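Local coordinates for histone-lysine N-methyltransferase, H3 lysine-9 specific SUVH4 (Arabidopsis thaliana, PDB 4QEO), which methylates histone H3, setting a tag for transcriptional repression, and binds methylated DNA through its SRA domain, at residues Ile88-Met93 and Asn152-His157; Pro255-Val260 and Ala368-Glu373. One frame throughout, in Å; residues are numbered along the deposited sequence.

Contact 1 of 2, residues Ile88-Met93 and Asn152-His157. With nucleotides of chain C.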
# COMPACT_ATOMS: atom_id res chain seq x y z
N ILE A 88 -7.61 0.17 -24.14
CA ILE A 88 -7.45 1.53 -24.63
C ILE A 88 -8.50 2.46 -24.05
O ILE A 88 -9.70 2.27 -24.26
CB ILE A 88 -7.55 1.59 -26.17
CG1 ILE A 88 -6.53 0.64 -26.83
CG2 ILE A 88 -7.33 3.04 -26.64
CD1 ILE A 88 -6.72 0.45 -28.36
N ASP A 89 -8.04 3.49 -23.35
CA ASP A 89 -8.90 4.53 -22.82
C ASP A 89 -8.75 5.79 -23.67
O ASP A 89 -7.62 6.24 -23.95
CB ASP A 89 -8.52 4.81 -21.36
CG ASP A 89 -9.69 5.34 -20.56
OD1 ASP A 89 -10.84 5.01 -20.94
OD2 ASP A 89 -9.46 6.05 -19.56
N TYR A 90 -9.87 6.36 -24.10
CA TYR A 90 -9.81 7.52 -24.99
C TYR A 90 -10.90 8.56 -24.76
O TYR A 90 -11.94 8.26 -24.18
CB TYR A 90 -9.83 7.08 -26.45
CG TYR A 90 -11.08 6.35 -26.91
CD1 TYR A 90 -12.14 7.05 -27.46
CD2 TYR A 90 -11.19 4.96 -26.81
CE1 TYR A 90 -13.27 6.41 -27.91
CE2 TYR A 90 -12.34 4.30 -27.26
CZ TYR A 90 -13.37 5.04 -27.81
OH TYR A 90 -14.50 4.43 -28.27
N MET A 91 -10.62 9.78 -25.17
CA MET A 91 -11.61 10.85 -25.17
C MET A 91 -12.53 10.59 -26.33
O MET A 91 -12.07 10.51 -27.47
CB MET A 91 -10.93 12.21 -25.37
CG MET A 91 -10.08 12.68 -24.19
SD MET A 91 -9.23 14.20 -24.67
CE MET A 91 -8.64 14.69 -23.06
N SER A 92 -13.81 10.46 -26.02
CA SER A 92 -14.85 10.27 -27.03
C SER A 92 -15.21 11.62 -27.65
O SER A 92 -14.65 12.65 -27.28
CB SER A 92 -16.10 9.69 -26.37
OG SER A 92 -16.70 10.67 -25.53
N MET A 93 -16.18 11.61 -28.57
CA MET A 93 -16.63 12.84 -29.23
C MET A 93 -17.19 13.88 -28.26
O MET A 93 -17.35 15.04 -28.63
CB MET A 93 -17.67 12.55 -30.32
CG MET A 93 -17.26 11.53 -31.36
SD MET A 93 -15.69 11.93 -32.16
CE MET A 93 -16.08 13.47 -33.00
N ASN A 152 -8.81 2.19 -31.77
CA ASN A 152 -7.98 2.17 -32.93
C ASN A 152 -7.98 3.50 -33.68
O ASN A 152 -6.95 3.99 -34.01
CB ASN A 152 -8.37 1.01 -33.82
CG ASN A 152 -8.33 -0.34 -33.11
OD1 ASN A 152 -7.74 -0.49 -32.08
ND2 ASN A 152 -8.97 -1.30 -33.69
N LEU A 153 -9.15 4.09 -33.88
CA LEU A 153 -9.28 5.43 -34.44
C LEU A 153 -8.61 6.47 -33.52
O LEU A 153 -7.92 7.39 -33.98
CB LEU A 153 -10.76 5.75 -34.69
CG LEU A 153 -11.06 7.14 -35.25
CD1 LEU A 153 -10.37 7.37 -36.62
CD2 LEU A 153 -12.58 7.36 -35.33
N ALA A 154 -8.79 6.29 -32.21
CA ALA A 154 -8.25 7.21 -31.21
C ALA A 154 -6.72 7.24 -31.23
O ALA A 154 -6.09 8.33 -31.21
CB ALA A 154 -8.78 6.83 -29.79
N LEU A 155 -6.12 6.06 -31.29
CA LEU A 155 -4.65 5.94 -31.42
C LEU A 155 -4.17 6.51 -32.76
O LEU A 155 -3.10 7.13 -32.84
CB LEU A 155 -4.21 4.49 -31.28
CG LEU A 155 -4.28 3.93 -29.84
CD1 LEU A 155 -4.07 2.42 -29.85
CD2 LEU A 155 -3.23 4.62 -28.98
N LYS A 156 -4.96 6.29 -33.81
CA LYS A 156 -4.61 6.89 -35.11
C LYS A 156 -4.55 8.42 -35.01
O LYS A 156 -3.63 9.06 -35.54
CB LYS A 156 -5.61 6.44 -36.20
CG LYS A 156 -5.83 7.43 -37.36
CD LYS A 156 -6.89 6.84 -38.34
CE LYS A 156 -7.46 7.87 -39.34
NZ LYS A 156 -6.44 8.28 -40.35
N HIS A 157 -5.51 9.01 -34.32
CA HIS A 157 -5.52 10.46 -34.18
C HIS A 157 -4.33 10.93 -33.33
O HIS A 157 -3.76 12.00 -33.58
CB HIS A 157 -6.85 10.97 -33.62
CG HIS A 157 -8.00 10.85 -34.59
ND1 HIS A 157 -9.31 10.72 -34.19
CD2 HIS A 157 -8.01 10.83 -35.95
CE1 HIS A 157 -10.09 10.64 -35.26
NE2 HIS A 157 -9.33 10.70 -36.34
P DA C 11 -16.57 6.47 -22.94
OP1 DA C 11 -16.25 5.16 -22.43
OP2 DA C 11 -15.76 7.61 -22.61
O5' DA C 11 -16.84 6.30 -24.49
C5' DA C 11 -16.66 5.05 -25.13
C4' DA C 11 -17.54 4.95 -26.36
O4' DA C 11 -18.81 4.40 -25.99
C3' DA C 11 -17.83 6.27 -27.05
O3' DA C 11 -17.75 6.07 -28.46
C2' DA C 11 -19.25 6.59 -26.63
C1' DA C 11 -19.85 5.21 -26.48
N9 DA C 11 -20.97 5.10 -25.55
C8 DA C 11 -21.38 6.02 -24.62
N7 DA C 11 -22.42 5.62 -23.92
C5 DA C 11 -22.70 4.37 -24.44
C6 DA C 11 -23.69 3.42 -24.12
N6 DA C 11 -24.61 3.61 -23.18
N1 DA C 11 -23.71 2.28 -24.83
C2 DA C 11 -22.79 2.10 -25.77
N3 DA C 11 -21.81 2.90 -26.16
C4 DA C 11 -21.82 4.04 -25.44
P DC C 12 -17.60 7.27 -29.43
OP1 DC C 12 -16.31 7.06 -29.99
OP2 DC C 12 -18.00 8.56 -28.93
O5' DC C 12 -18.69 6.80 -30.46
C5' DC C 12 -18.83 5.41 -30.73
C4' DC C 12 -20.29 5.13 -30.98
O4' DC C 12 -21.01 5.15 -29.73
C3' DC C 12 -20.97 6.18 -31.87
O3' DC C 12 -21.67 5.49 -32.90
C2' DC C 12 -21.98 6.83 -30.94
C1' DC C 12 -22.27 5.68 -30.02
N1 DC C 12 -22.94 6.02 -28.76
C2 DC C 12 -23.86 5.12 -28.23
O2 DC C 12 -24.03 4.03 -28.80
N3 DC C 12 -24.54 5.45 -27.11
C4 DC C 12 -24.33 6.63 -26.54
N4 DC C 12 -25.01 6.90 -25.42
C5 DC C 12 -23.40 7.57 -27.06
C6 DC C 12 -22.76 7.24 -28.18
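Y90 and A154 meet where strand 88-91 of the SRA domain packs against helix 151-161. Their CB atoms are 3.5 Å apart, and A154 CB lies 3.7 Å from Y90 CG. The methyl thus sits at the root of the ring, obliquely placed. Two residues earlier on the strand, I88 meets L155 tip to tip, CD1 to CD1 at 3.6 Å. No hydrogen bond joins the two segments; the contact is apolar and buried. The axes of strand 88-91 and helix segment 152-157 cross at 67°.

Y90 also borders the DNA backbone with the edge of its ring. With CG between the backbone N and the carbonyl carbon (chi1 63°), the ring runs from A154 to the DNA. OP1 of DC12 of chain C lies at the ring edge, in plane; it and C4' of DA11 of chain C are both 3.6 Å from Y90 OH. Cutting Y90 back to an alanine would keep the CB touch on A154 but is likely to open a gap beside the DC12 phosphate and DA11 sugar. S92 CB touches OP2 of DC12 of chain C.

The second shell is strand 106-112, which pairs with strand 88-91; its A107 touches A154 and L155. N152 crosses I88 at about a right angle. Its amide is fixed by the backbone: ND2 bonds L147 O, while OD1, 4.0 Å from I88 CD1, accepts Q131 N.

Contact 2 of 2, residues Pro255-Val260 and Ala368-Glu373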
# COMPACT_ATOMS: atom_id res chain seq x y z
N PRO A 255 17.02 -10.09 8.36
CA PRO A 255 18.42 -9.69 8.15
C PRO A 255 18.65 -8.18 8.32
O PRO A 255 17.73 -7.37 8.14
CB PRO A 255 18.70 -10.11 6.71
CG PRO A 255 17.36 -10.31 6.08
CD PRO A 255 16.47 -10.78 7.18
N ALA A 256 19.87 -7.82 8.67
CA ALA A 256 20.25 -6.42 8.79
C ALA A 256 21.48 -6.12 7.94
O ALA A 256 22.43 -6.90 7.93
CB ALA A 256 20.51 -6.07 10.25
N THR A 257 21.45 -5.01 7.21
CA THR A 257 22.58 -4.61 6.39
C THR A 257 23.01 -3.18 6.66
O THR A 257 22.19 -2.32 6.95
CB THR A 257 22.28 -4.75 4.88
OG1 THR A 257 21.19 -3.89 4.53
CG2 THR A 257 21.92 -6.20 4.54
N ASN A 258 24.31 -2.95 6.61
CA ASN A 258 24.85 -1.62 6.54
C ASN A 258 25.63 -1.55 5.26
O ASN A 258 26.58 -2.26 5.06
CB ASN A 258 25.77 -1.34 7.71
CG ASN A 258 26.15 0.11 7.82
OD1 ASN A 258 26.24 0.81 6.84
ND2 ASN A 258 26.36 0.56 9.03
N ARG A 259 25.15 -0.74 4.34
CA ARG A 259 25.82 -0.50 3.11
C ARG A 259 26.39 0.87 3.21
O ARG A 259 27.19 1.24 2.41
CB ARG A 259 24.81 -0.51 1.98
CG ARG A 259 25.31 -1.04 0.66
CD ARG A 259 25.05 -2.51 0.55
NE ARG A 259 24.24 -2.83 -0.62
CZ ARG A 259 24.71 -2.87 -1.86
NH1 ARG A 259 23.90 -3.18 -2.86
NH2 ARG A 259 25.98 -2.62 -2.11
N VAL A 260 25.90 1.64 4.15
CA VAL A 260 26.40 2.98 4.37
C VAL A 260 27.81 3.06 4.95
O VAL A 260 28.66 3.78 4.45
CB VAL A 260 25.40 3.79 5.21
CG1 VAL A 260 26.10 4.68 6.21
CG2 VAL A 260 24.46 4.58 4.33
N ALA A 368 16.70 1.65 9.62
CA ALA A 368 15.42 1.73 8.92
C ALA A 368 14.92 0.32 8.63
O ALA A 368 15.69 -0.63 8.70
CB ALA A 368 15.58 2.51 7.62
N VAL A 369 13.64 0.18 8.28
CA VAL A 369 13.11 -1.14 7.91
C VAL A 369 12.42 -1.06 6.55
O VAL A 369 11.74 -0.07 6.25
CB VAL A 369 12.10 -1.67 8.96
CG1 VAL A 369 11.44 -2.97 8.48
CG2 VAL A 369 12.79 -1.88 10.30
N ARG A 370 12.63 -2.07 5.71
CA ARG A 370 11.89 -2.16 4.45
C ARG A 370 11.38 -3.58 4.22
O ARG A 370 11.75 -4.50 4.93
CB ARG A 370 12.73 -1.68 3.26
CG ARG A 370 14.01 -2.47 3.01
CD ARG A 370 14.96 -1.71 2.07
NE ARG A 370 16.20 -2.45 1.84
CZ ARG A 370 17.37 -1.89 1.55
NH1 ARG A 370 17.47 -0.57 1.45
NH2 ARG A 370 18.44 -2.64 1.35
N SER A 371 10.51 -3.73 3.23
CA SER A 371 9.95 -5.04 2.92
C SER A 371 10.46 -5.58 1.60
O SER A 371 10.71 -4.83 0.66
CB SER A 371 8.42 -4.99 2.90
OG SER A 371 7.90 -6.25 2.52
N TRP A 372 10.62 -6.90 1.54
CA TRP A 372 11.09 -7.55 0.32
C TRP A 372 9.93 -8.03 -0.53
O TRP A 372 10.11 -8.45 -1.65
CB TRP A 372 11.98 -8.74 0.65
CG TRP A 372 13.35 -8.36 1.10
CD1 TRP A 372 13.83 -7.10 1.33
CD2 TRP A 372 14.43 -9.25 1.38
NE1 TRP A 372 15.14 -7.16 1.74
CE2 TRP A 372 15.53 -8.47 1.78
CE3 TRP A 372 14.57 -10.64 1.35
CZ2 TRP A 372 16.76 -9.03 2.14
CZ3 TRP A 372 15.78 -11.20 1.71
CH2 TRP A 372 16.86 -10.39 2.09
N GLU A 373 8.73 -7.96 0.03
CA GLU A 373 7.54 -8.36 -0.71
C GLU A 373 6.42 -7.34 -0.57
O GLU A 373 6.49 -6.42 0.26
CB GLU A 373 7.06 -9.74 -0.26
CG GLU A 373 7.52 -10.15 1.12
CD GLU A 373 6.94 -11.48 1.57
OE1 GLU A 373 7.35 -11.99 2.64
OE2 GLU A 373 6.06 -12.02 0.86
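P255 and W372 meet obliquely, with the proline ring at the outer end of the indole. P255 CG is 4.0 Å from W372 CH2 and slightly farther from CZ2. This is the one apolar touch between the segments. W372 has CG beside its backbone N and anti to the carbonyl carbon (chi1 -75°), which swings the six-membered ring toward P255.

The segments are not neighbouring strands. In the four-stranded mixed sheet, strand 357-361 runs between 256-257 and 367-371. It is parallel to the first and antiparallel to the second. The side chains therefore reach across the middle strand, and the contact is small. The sheet joins a segment of the pre-SET region to the SET domain.

The second meeting is polar. R370 stretches out from its strand, with chi2 and chi3 both near 180°, and brings its guanidinium obliquely up to T257. R370 NH2 and T257 OG1 stay 4.4 Å apart, too far for a bond. What links them is E358 of the middle strand: R370 NE forms a salt bridge with its OE1, which W372 NE1 also bonds, and T257 OG1 bonds its OE2, while F360 on the same strand adds a cation-pi contact to R370.

Around W372, S371 OG donates to E373 O at 2.7 Å, the donor lying 18° from the carbonyl plane.

One carboxylate thus ties together a hydroxyl, an indole N-H and a guanidinium from the two segments that flank its strand, a setting that would probably keep E358 ionised and limit the rotation of W372, whose N-H points to E358 while its benzo end meets P255.

How the contacts relate
Contact 1 and contact 2 lie in different domains, on opposite sides of the chain's centre. Their centres are 45 Å apart, and their nearest atoms about 28 Å. They follow each other along the sequence and do not touch. Contact 1 borders the DNA backbone in the SRA domain. Contact 2 belongs to the catalytic half, and its nearest atom is about 16 Å from the nucleic acid. The R370 side chain is about 12 Å from the bound S-adenosyl-L-homocysteine. The T257 side chain is about 6 Å from that of W367, which probably binds S-adenosyl-L-methionine, as in related enzymes. One contact thus lies beside the DNA backbone, the other near the bound cofactor product.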